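Local coordinates for purine nucleosidase, (IunH-1) (Sulfolobus solfataricus, PDB 3T8J), which belongs to the nucleoside hydrolase family of metal-binding alpha/beta proteins and carries a bound sodium ion in this model, at residues H3-C8 / L103-L108; N71-E76 / N164-P169; I185-I190 / T227-N232. All coordinates share one frame; numbering follows the deposited sequence.

Interaction 1 of 3, residues H3-C8 / L103-L108; sequences HFIIDC and LAIIDL
Ile-5 on strand 3-8 meets Ile-105 and Leu-108 on helix 101-111. The contact is apolar throughout and small, with 136 Å² buried over both sides. On the strand side the touching is done by one methyl, CD1 of Ile-5. CG1 of Ile-5 lies anti to the carbonyl carbon (chi1 -66°), and the chain then runs on extended (chi2 176°). This carries CD1 out from the strand to the helix. There it is met from two directions. The side chains of Ile-5 and Ile-105 cross at about a right angle, with Ile-5 CD1 4.1 Å from Ile-105 CG1. The approach to Leu-108 is more slanted, and Ile-5 CD1 is 3.9 Å from Leu-108 CD1. Leu-108 also offers its CB, 4.1 Å from Ile-5 CD1. One methyl thus rests against two side chains three residues apart on the helix. The three approaches of Ile-5 CD1 are ordinary van der Waals contacts. The backbones stay well separated, with Ile-5 CA 8.0 Å from Ile-105 CA.

This is helix-on-sheet packing of an alpha/beta fold. Strand 3-8 runs between the parallel strands 27-33 and 116-120. Ile-5 also touches Val-29 and Thr-32, and Leu-108 touches Ala-30. Ile-105 reaches Phe-118 on strand 116-120, and Asn-126 and Ala-130 on helix 125-133, which packs beside helix 101-111.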
loop_
_atom_site.group_PDB
_atom_site.type_symbol
_atom_site.label_atom_id
_atom_site.label_comp_id
_atom_site.label_asym_id
_atom_site.label_seq_id
_atom_site.Cartn_x
_atom_site.Cartn_y
_atom_site.Cartn_z
ATOM N N HIS A 3 -36.019 -19.446 -6.237
ATOM C CA HIS A 3 -35.806 -18.546 -7.372
ATOM C C HIS A 3 -34.373 -18.014 -7.358
ATOM O O HIS A 3 -33.920 -17.463 -6.353
ATOM C CB HIS A 3 -36.777 -17.384 -7.300
ATOM C CG HIS A 3 -38.199 -17.809 -7.136
ATOM N ND1 HIS A 3 -38.963 -18.260 -8.192
ATOM C CD2 HIS A 3 -38.981 -17.889 -6.034
ATOM C CE1 HIS A 3 -40.167 -18.578 -7.748
ATOM N NE2 HIS A 3 -40.204 -18.372 -6.442
ATOM N N PHE A 4 -33.678 -18.187 -8.479
ATOM C CA PHE A 4 -32.266 -17.824 -8.597
ATOM C C PHE A 4 -31.976 -16.883 -9.767
ATOM O O PHE A 4 -32.522 -17.034 -10.875
ATOM C CB PHE A 4 -31.411 -19.073 -8.881
ATOM C CG PHE A 4 -30.967 -19.828 -7.655
ATOM C CD1 PHE A 4 -31.869 -20.544 -6.890
ATOM C CD2 PHE A 4 -29.630 -19.860 -7.274
ATOM C CE1 PHE A 4 -31.441 -21.250 -5.746
ATOM C CE2 PHE A 4 -29.204 -20.570 -6.163
ATOM C CZ PHE A 4 -30.115 -21.279 -5.406
ATOM N N ILE A 5 -31.038 -15.971 -9.547
ATOM C CA ILE A 5 -30.256 -15.355 -10.635
ATOM C C ILE A 5 -28.914 -16.057 -10.666
ATOM O O ILE A 5 -28.301 -16.301 -9.621
ATOM C CB ILE A 5 -30.007 -13.863 -10.384
ATOM C CG1 ILE A 5 -31.303 -13.093 -10.438
ATOM C CG2 ILE A 5 -28.951 -13.301 -11.366
ATOM C CD1 ILE A 5 -31.155 -11.579 -10.103
ATOM N N ILE A 6 -28.432 -16.384 -11.882
ATOM C CA ILE A 6 -27.077 -16.907 -12.031
ATOM C C ILE A 6 -26.248 -15.871 -12.781
ATOM O O ILE A 6 -26.649 -15.400 -13.833
ATOM C CB ILE A 6 -27.058 -18.322 -12.723
ATOM C CG1 ILE A 6 -25.636 -18.898 -12.778
ATOM C CG2 ILE A 6 -27.700 -18.314 -14.093
ATOM C CD1 ILE A 6 -25.603 -20.364 -13.282
ATOM N N ASP A 7 -25.101 -15.511 -12.204
ATOM C CA ASP A 7 -24.204 -14.474 -12.727
ATOM C C ASP A 7 -22.952 -15.149 -13.271
ATOM O O ASP A 7 -22.228 -15.815 -12.534
ATOM C CB ASP A 7 -23.887 -13.465 -11.611
ATOM C CG ASP A 7 -23.127 -12.231 -12.114
ATOM O OD1 ASP A 7 -23.686 -11.375 -12.850
ATOM O OD2 ASP A 7 -21.914 -12.105 -11.780
ATOM N N CYS A 8 -22.739 -14.966 -14.579
ATOM C CA CYS A 8 -21.806 -15.763 -15.395
ATOM C C CYS A 8 -20.786 -14.926 -16.189
ATOM O O CYS A 8 -21.162 -14.019 -16.943
ATOM C CB CYS A 8 -22.602 -16.572 -16.433
ATOM S SG CYS A 8 -23.731 -17.756 -15.738
ATOM N N LEU A 103 -29.370 -3.140 -12.960
ATOM C CA LEU A 103 -30.743 -2.696 -12.878
ATOM C C LEU A 103 -31.736 -3.871 -12.852
ATOM O O LEU A 103 -32.740 -3.849 -12.102
ATOM C CB LEU A 103 -31.054 -1.671 -13.978
ATOM C CG LEU A 103 -30.095 -0.467 -14.030
ATOM C CD1 LEU A 103 -30.442 0.439 -15.221
ATOM C CD2 LEU A 103 -30.089 0.326 -12.721
ATOM N N ALA A 104 -31.458 -4.921 -13.631
ATOM C CA ALA A 104 -32.271 -6.136 -13.597
ATOM C C ALA A 104 -32.237 -6.816 -12.228
ATOM O O ALA A 104 -33.254 -7.295 -11.734
ATOM C CB ALA A 104 -31.828 -7.120 -14.693
ATOM N N ILE A 105 -31.067 -6.863 -11.609
ATOM C CA ILE A 105 -30.932 -7.439 -10.244
ATOM C C ILE A 105 -31.816 -6.688 -9.247
ATOM O O ILE A 105 -32.512 -7.318 -8.459
ATOM C CB ILE A 105 -29.454 -7.455 -9.789
ATOM C CG1 ILE A 105 -28.638 -8.432 -10.641
ATOM C CG2 ILE A 105 -29.335 -7.823 -8.283
ATOM C CD1 ILE A 105 -27.111 -8.199 -10.560
ATOM N N ILE A 106 -31.818 -5.355 -9.320
ATOM C CA ILE A 106 -32.673 -4.561 -8.421
ATOM C C ILE A 106 -34.161 -4.871 -8.664
ATOM O O ILE A 106 -34.924 -5.113 -7.708
ATOM C CB ILE A 106 -32.368 -3.064 -8.579
ATOM C CG1 ILE A 106 -30.974 -2.730 -8.052
ATOM C CG2 ILE A 106 -33.414 -2.210 -7.829
ATOM C CD1 ILE A 106 -30.449 -1.374 -8.524
ATOM N N ASP A 107 -34.584 -4.901 -9.930
ATOM C CA ASP A 107 -35.980 -5.189 -10.260
ATOM C C ASP A 107 -36.412 -6.570 -9.754
ATOM O O ASP A 107 -37.505 -6.734 -9.208
ATOM C CB ASP A 107 -36.183 -5.090 -11.772
ATOM C CG ASP A 107 -36.231 -3.642 -12.276
ATOM O OD1 ASP A 107 -36.404 -2.714 -11.460
ATOM O OD2 ASP A 107 -36.140 -3.443 -13.515
ATOM N N LEU A 108 -35.556 -7.566 -9.958
ATOM C CA LEU A 108 -35.831 -8.955 -9.581
ATOM C C LEU A 108 -35.820 -9.143 -8.048
ATOM O O LEU A 108 -36.609 -9.926 -7.502
ATOM C CB LEU A 108 -34.875 -9.906 -10.313
ATOM C CG LEU A 108 -35.209 -10.027 -11.794
ATOM C CD1 LEU A 108 -33.987 -10.577 -12.557
ATOM C CD2 LEU A 108 -36.463 -10.848 -12.030
#

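Interaction 2 of 3, residues N71-E76 / N164-P169; sequences NYITVE and NIWVDP
Tyr-72 and Ile-73 pack against Trp-166 and Val-167, and van der Waals contact joins the two segments. They bury 196 Å² in all, both sides counted.

The aromatic contacts centre on the six-membered ring of Trp-166. CG of Trp-166 is anti to the backbone N (chi1 178°), which swings the indole out toward the loop. Its outer carbons CZ3 and CH2 do the touching. Ile-73 N comes at the edge of the ring, in its plane, 3.9 Å from Trp-166 CZ3. The side chain of Ile-73 slants across the indole, with its CG1 4.0 Å from Trp-166 CH2. Tyr-72 adds backbone and side chain: its CA lies 4.1 Å from Trp-166 CH2, and its CB 4.2 Å from Trp-166 CZ3.

The other apolar contact joins Tyr-72 and Val-167. Their side chains lie alongside each other and point the same way. CG1 of Val-167 is 4.0 Å from Tyr-72 CD1 and meets the tyrosine ring obliquely. Thr-281 of a neighbouring subunit packs on Ile-73.

Polar links reach both segments through Arg-269. Its NH2 bonds to the carbonyl oxygens of Asn-71 and Trp-166, and its guanidinium makes a cation-pi contact with the Trp-166 indole. One arginine therefore ties the two backbones together.

In the fold, the loop after strand 60-62 lies against helix 163-167. Asp-168 caps the next helix, 169-177, by accepting from Ala-171 N. Ile-165 and Pro-169 rest on Ile-261 of strand 251-261.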
loop_
_atom_site.group_PDB
_atom_site.type_symbol
_atom_site.label_atom_id
_atom_site.label_comp_id
_atom_site.label_asym_id
_atom_site.label_seq_id
_atom_site.Cartn_x
_atom_site.Cartn_y
_atom_site.Cartn_z
ATOM N N ASN A 71 -7.471 -2.941 -13.837
ATOM C CA ASN A 71 -7.326 -3.726 -15.058
ATOM C C ASN A 71 -7.417 -5.203 -14.719
ATOM O O ASN A 71 -7.194 -5.593 -13.559
ATOM C CB ASN A 71 -5.981 -3.387 -15.697
ATOM C CG ASN A 71 -5.949 -1.958 -16.247
ATOM O OD1 ASN A 71 -6.959 -1.449 -16.748
ATOM N ND2 ASN A 71 -4.796 -1.321 -16.162
ATOM N N TYR A 72 -7.708 -6.046 -15.714
ATOM C CA TYR A 72 -7.766 -7.485 -15.521
ATOM C C TYR A 72 -7.251 -8.155 -16.807
ATOM O O TYR A 72 -6.940 -7.467 -17.770
ATOM C CB TYR A 72 -9.191 -7.954 -15.127
ATOM C CG TYR A 72 -10.127 -8.105 -16.289
ATOM C CD1 TYR A 72 -10.550 -9.363 -16.696
ATOM C CD2 TYR A 72 -10.559 -7.007 -17.028
ATOM C CE1 TYR A 72 -11.392 -9.536 -17.785
ATOM C CE2 TYR A 72 -11.397 -7.177 -18.136
ATOM C CZ TYR A 72 -11.802 -8.443 -18.528
ATOM O OH TYR A 72 -12.603 -8.613 -19.668
ATOM N N ILE A 73 -7.117 -9.476 -16.769
ATOM C CA ILE A 73 -6.841 -10.263 -17.986
ATOM C C ILE A 73 -7.903 -11.334 -18.141
ATOM O O ILE A 73 -8.364 -11.930 -17.141
ATOM C CB ILE A 73 -5.438 -10.892 -17.968
ATOM C CG1 ILE A 73 -5.241 -11.823 -16.776
ATOM C CG2 ILE A 73 -4.364 -9.787 -17.931
ATOM C CD1 ILE A 73 -3.991 -12.707 -16.861
ATOM N N THR A 74 -8.319 -11.574 -19.396
ATOM C CA THR A 74 -9.056 -12.775 -19.709
ATOM C C THR A 74 -8.097 -13.988 -19.704
ATOM O O THR A 74 -6.865 -13.816 -19.755
ATOM C CB THR A 74 -9.787 -12.646 -21.032
ATOM O OG1 THR A 74 -8.832 -12.319 -22.055
ATOM C CG2 THR A 74 -10.894 -11.562 -20.951
ATOM N N VAL A 75 -8.665 -15.187 -19.625
ATOM C CA VAL A 75 -7.909 -16.435 -19.577
ATOM C C VAL A 75 -8.399 -17.475 -20.627
ATOM O O VAL A 75 -8.745 -18.626 -20.306
ATOM C CB VAL A 75 -7.839 -17.012 -18.150
ATOM C CG1 VAL A 75 -6.843 -16.175 -17.296
ATOM C CG2 VAL A 75 -9.224 -17.044 -17.509
ATOM N N GLU A 76 -8.421 -17.058 -21.893
ATOM C CA GLU A 76 -8.759 -17.988 -22.972
ATOM C C GLU A 76 -7.734 -19.127 -23.077
ATOM O O GLU A 76 -8.060 -20.189 -23.612
ATOM C CB GLU A 76 -8.982 -17.244 -24.304
ATOM C CG GLU A 76 -10.286 -16.408 -24.269
ATOM C CD GLU A 76 -10.348 -15.267 -25.275
ATOM O OE1 GLU A 76 -9.614 -15.302 -26.279
ATOM O OE2 GLU A 76 -11.148 -14.323 -25.064
ATOM N N ASN A 164 -11.986 -15.052 -9.533
ATOM C CA ASN A 164 -13.204 -14.216 -9.427
ATOM C C ASN A 164 -12.973 -13.001 -8.522
ATOM O O ASN A 164 -13.362 -11.883 -8.867
ATOM C CB ASN A 164 -14.390 -15.020 -8.895
ATOM C CG ASN A 164 -14.922 -16.004 -9.907
ATOM O OD1 ASN A 164 -14.650 -15.888 -11.110
ATOM N ND2 ASN A 164 -15.719 -16.994 -9.438
ATOM N N ILE A 165 -12.327 -13.220 -7.375
ATOM C CA ILE A 165 -12.047 -12.111 -6.455
ATOM C C ILE A 165 -10.974 -11.182 -7.028
ATOM O O ILE A 165 -11.097 -9.948 -6.979
ATOM C CB ILE A 165 -11.628 -12.623 -5.060
ATOM C CG1 ILE A 165 -12.665 -13.610 -4.497
ATOM C CG2 ILE A 165 -11.383 -11.439 -4.050
ATOM C CD1 ILE A 165 -14.071 -13.020 -4.324
ATOM N N TRP A 166 -9.907 -11.762 -7.603
ATOM C CA TRP A 166 -8.808 -10.974 -8.169
ATOM C C TRP A 166 -9.270 -10.029 -9.326
ATOM O O TRP A 166 -8.773 -8.905 -9.443
ATOM C CB TRP A 166 -7.707 -11.935 -8.689
ATOM C CG TRP A 166 -6.552 -11.243 -9.331
ATOM C CD1 TRP A 166 -5.394 -10.792 -8.732
ATOM C CD2 TRP A 166 -6.420 -10.925 -10.724
ATOM N NE1 TRP A 166 -4.571 -10.187 -9.657
ATOM C CE2 TRP A 166 -5.187 -10.250 -10.887
ATOM C CE3 TRP A 166 -7.242 -11.119 -11.849
ATOM C CZ2 TRP A 166 -4.753 -9.793 -12.124
ATOM C CZ3 TRP A 166 -6.797 -10.662 -13.071
ATOM C CH2 TRP A 166 -5.569 -10.001 -13.197
ATOM N N VAL A 167 -10.179 -10.489 -10.175
ATOM C CA VAL A 167 -10.622 -9.684 -11.350
ATOM C C VAL A 167 -11.161 -8.333 -10.905
ATOM O O VAL A 167 -10.825 -7.282 -11.461
ATOM C CB VAL A 167 -11.630 -10.438 -12.215
ATOM C CG1 VAL A 167 -12.411 -9.486 -13.151
ATOM C CG2 VAL A 167 -10.929 -11.559 -13.040
ATOM N N ASP A 168 -11.973 -8.371 -9.840
ATOM C CA ASP A 168 -12.587 -7.153 -9.305
ATOM C C ASP A 168 -12.632 -7.202 -7.785
ATOM O O ASP A 168 -13.667 -7.508 -7.202
ATOM C CB ASP A 168 -13.946 -6.848 -9.926
ATOM C CG ASP A 168 -14.395 -5.413 -9.665
ATOM O OD1 ASP A 168 -13.781 -4.738 -8.804
ATOM O OD2 ASP A 168 -15.360 -4.936 -10.317
ATOM N N PRO A 169 -11.493 -6.888 -7.161
ATOM C CA PRO A 169 -11.455 -7.018 -5.685
ATOM C C PRO A 169 -12.174 -5.887 -5.005
ATOM O O PRO A 169 -12.582 -6.022 -3.847
ATOM C CB PRO A 169 -9.960 -7.022 -5.379
ATOM C CG PRO A 169 -9.355 -6.237 -6.486
ATOM C CD PRO A 169 -10.178 -6.519 -7.724
#

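Interaction 3 of 3, residues I185-I190 / T227-N232; sequences IPWDVI and TVQKIN
This is a small apolar contact between a tryptophan on a short helix and the loop that follows a long one. Trp-187 begins helix 187-190, just after strand 182-185 of the central sheet. Gln-229 and Ile-231 lie between helices 209-227 and 237-246. Only 87 Å² is buried between the segments, counting both sides.

Trp-187 carries the contact on its side. It has its CG turned opposite the backbone N (chi1 175°), and the indole extends toward the loop. Its carbon CZ2 does the touching. The side chain of Ile-231 comes from the opposite direction, and Ile-231 CD1 lies 4.1 Å from Trp-187 CZ2. That methyl meets the indole obliquely. In Ile-231 the CG1 branch sits beside the backbone N (chi1 -70°) and chi2 is extended at 161°, which brings CD1 to the indole. Gln-229 is a looser neighbour: its OE1 is 4.4 Å from Trp-187 CZ2. Gln-229 is modelled in two conformers, and its NE2 makes a weak hydrogen bond to Asp-280 of a neighbouring subunit.

Each side has its own polar bonds. Pro-186 O accepts from both Val-189 N (3.2 Å) and Ile-190 N (3.1 Å), which closes the first turn of the helix, the one that contains Trp-187. Ile-231 O accepts from Ser-226 OG. The Asp-188 carboxylate accepts from the N-H groups of Val-151, Phe-152 and Ile-154.

The contact between Trp-187 and Ile-231 is therefore dispersion between carbon atoms. Such packing sets few directional demands on either partner.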
loop_
_atom_site.group_PDB
_atom_site.type_symbol
_atom_site.label_atom_id
_atom_site.label_comp_id
_atom_site.label_asym_id
_atom_site.label_seq_id
_atom_site.Cartn_x
_atom_site.Cartn_y
_atom_site.Cartn_z
ATOM N N ILE A 185 -17.472 -20.817 -1.336
ATOM C CA ILE A 185 -16.785 -22.038 -1.720
ATOM C C ILE A 185 -15.430 -21.634 -2.342
ATOM O O ILE A 185 -15.397 -21.101 -3.453
ATOM C CB ILE A 185 -17.625 -22.850 -2.749
ATOM C CG1 ILE A 185 -18.885 -23.509 -2.125
ATOM C CG2 ILE A 185 -16.825 -24.013 -3.337
ATOM C CD1 ILE A 185 -19.917 -22.570 -1.469
ATOM N N PRO A 186 -14.312 -21.897 -1.647
ATOM C CA PRO A 186 -12.987 -21.467 -2.148
ATOM C C PRO A 186 -12.358 -22.398 -3.189
ATOM O O PRO A 186 -12.578 -23.613 -3.161
ATOM C CB PRO A 186 -12.109 -21.450 -0.881
ATOM C CG PRO A 186 -13.028 -21.691 0.257
ATOM C CD PRO A 186 -14.221 -22.372 -0.251
ATOM N N TRP A 187 -11.535 -21.807 -4.052
ATOM C CA TRP A 187 -10.751 -22.560 -5.017
ATOM C C TRP A 187 -9.904 -23.649 -4.372
ATOM O O TRP A 187 -9.830 -24.781 -4.893
ATOM C CB TRP A 187 -9.823 -21.604 -5.756
ATOM C CG TRP A 187 -8.860 -22.298 -6.715
ATOM C CD1 TRP A 187 -7.523 -22.536 -6.523
ATOM C CD2 TRP A 187 -9.192 -22.846 -7.981
ATOM N NE1 TRP A 187 -6.999 -23.215 -7.610
ATOM C CE2 TRP A 187 -8.007 -23.405 -8.519
ATOM C CE3 TRP A 187 -10.370 -22.905 -8.733
ATOM C CZ2 TRP A 187 -7.972 -24.023 -9.782
ATOM C CZ3 TRP A 187 -10.323 -23.526 -9.984
ATOM C CH2 TRP A 187 -9.137 -24.057 -10.486
ATOM N N ASP A 188 -9.228 -23.325 -3.270
ATOM C CA ASP A 188 -8.291 -24.267 -2.666
ATOM C C ASP A 188 -8.943 -25.319 -1.772
ATOM O O ASP A 188 -8.249 -26.128 -1.140
ATOM C CB ASP A 188 -7.079 -23.574 -2.028
ATOM C CG ASP A 188 -7.434 -22.447 -1.088
ATOM O OD1 ASP A 188 -8.640 -22.236 -0.764
ATOM O OD2 ASP A 188 -6.455 -21.758 -0.651
ATOM N N VAL A 189 -10.281 -25.325 -1.778
ATOM C CA VAL A 189 -11.076 -26.436 -1.289
ATOM C C VAL A 189 -11.513 -27.310 -2.485
ATOM O O VAL A 189 -11.316 -28.525 -2.474
ATOM C CB VAL A 189 -12.284 -25.918 -0.472
ATOM C CG1 VAL A 189 -13.317 -27.034 -0.229
ATOM C CG2 VAL A 189 -11.791 -25.283 0.829
ATOM N N ILE A 190 -12.085 -26.701 -3.514
ATOM C CA ILE A 190 -12.643 -27.496 -4.620
ATOM C C ILE A 190 -11.561 -28.278 -5.390
ATOM O O ILE A 190 -11.883 -29.340 -5.924
ATOM C CB ILE A 190 -13.552 -26.681 -5.584
ATOM C CG1 ILE A 190 -12.763 -25.654 -6.360
ATOM C CG2 ILE A 190 -14.711 -26.038 -4.838
ATOM C CD1 ILE A 190 -12.290 -26.212 -7.728
ATOM N N THR A 227 -1.846 -29.934 -16.799
ATOM C CA THR A 227 -0.479 -29.584 -17.180
ATOM C C THR A 227 0.108 -28.378 -16.440
ATOM O O THR A 227 1.314 -28.342 -16.166
ATOM C CB THR A 227 -0.394 -29.337 -18.698
ATOM O OG1 THR A 227 -1.217 -28.220 -19.052
ATOM C CG2 THR A 227 -0.860 -30.576 -19.454
ATOM N N VAL A 228 -0.722 -27.385 -16.134
ATOM C CA VAL A 228 -0.246 -26.136 -15.531
ATOM C C VAL A 228 -0.473 -26.110 -14.038
ATOM O O VAL A 228 0.458 -25.900 -13.249
ATOM C CB VAL A 228 -0.932 -24.908 -16.174
ATOM C CG1 VAL A 228 -0.505 -23.610 -15.497
ATOM C CG2 VAL A 228 -0.612 -24.867 -17.655
ATOM N N GLN A 229 -1.720 -26.332 -13.647
ATOM C CA GLN A 229 -2.133 -26.263 -12.256
ATOM C C GLN A 229 -1.792 -27.554 -11.499
ATOM O O GLN A 229 -1.863 -27.610 -10.263
ATOM C CB GLN A 229 -3.639 -25.968 -12.192
ATOM C CG GLN A 229 -4.066 -24.691 -12.960
ATOM C CD GLN A 229 -3.824 -23.452 -12.130
ATOM O OE1 GLN A 229 -3.759 -23.529 -10.901
ATOM N NE2 GLN A 229 -3.665 -22.309 -12.786
ATOM N N LYS A 230 -1.414 -28.591 -12.253
ATOM C CA LYS A 230 -0.989 -29.873 -11.685
ATOM C C LYS A 230 -2.139 -30.558 -10.929
ATOM O O LYS A 230 -1.907 -31.298 -9.967
ATOM C CB LYS A 230 0.263 -29.693 -10.797
ATOM C CG LYS A 230 1.462 -29.021 -11.510
ATOM C CD LYS A 230 2.545 -28.519 -10.529
ATOM C CE LYS A 230 3.623 -27.681 -11.249
ATOM N NZ LYS A 230 4.538 -26.901 -10.340
ATOM N N ILE A 231 -3.368 -30.306 -11.371
ATOM C CA ILE A 231 -4.547 -30.949 -10.812
ATOM C C ILE A 231 -4.648 -32.328 -11.456
ATOM O O ILE A 231 -4.352 -32.484 -12.649
ATOM C CB ILE A 231 -5.825 -30.130 -11.101
ATOM C CG1 ILE A 231 -5.809 -28.835 -10.273
ATOM C CG2 ILE A 231 -7.094 -30.964 -10.818
ATOM C CD1 ILE A 231 -6.752 -27.772 -10.795
ATOM N N ASN A 232 -5.060 -33.320 -10.664
ATOM C CA ASN A 232 -5.210 -34.676 -11.185
ATOM C C ASN A 232 -6.589 -34.862 -11.849
ATOM O O ASN A 232 -7.488 -35.530 -11.337
ATOM C CB ASN A 232 -4.911 -35.713 -10.094
ATOM C CG ASN A 232 -3.422 -35.773 -9.733
ATOM O OD1 ASN A 232 -2.544 -35.655 -10.598
ATOM N ND2 ASN A 232 -3.135 -35.971 -8.452
#

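The three contacts are separate, with no two touching. Interactions 2 and 3 have the closest centres, about 17 Å apart; the nearest atoms are about 7 Å apart both there and between interactions 1 and 2. Interactions 1 and 2 have centres about 21 Å apart, and their segments alternate along the chain. Interactions 1 and 3 lie on opposite sides of the chain's centre, about 29 Å between centres. The sodium ion is bound at Asp-9, Asp-14, Ile-121 and Ser-122. It lies about 12 Å from the side chain of Ile-5, and about 10 Å from those of Val-167 and Trp-187. Strand 3-8 leads directly to Asp-9, and Asp-7 O is hydrogen-bonded to Ser-122 OG. Interactions 2 and 3 both approach the same neighbouring subunit.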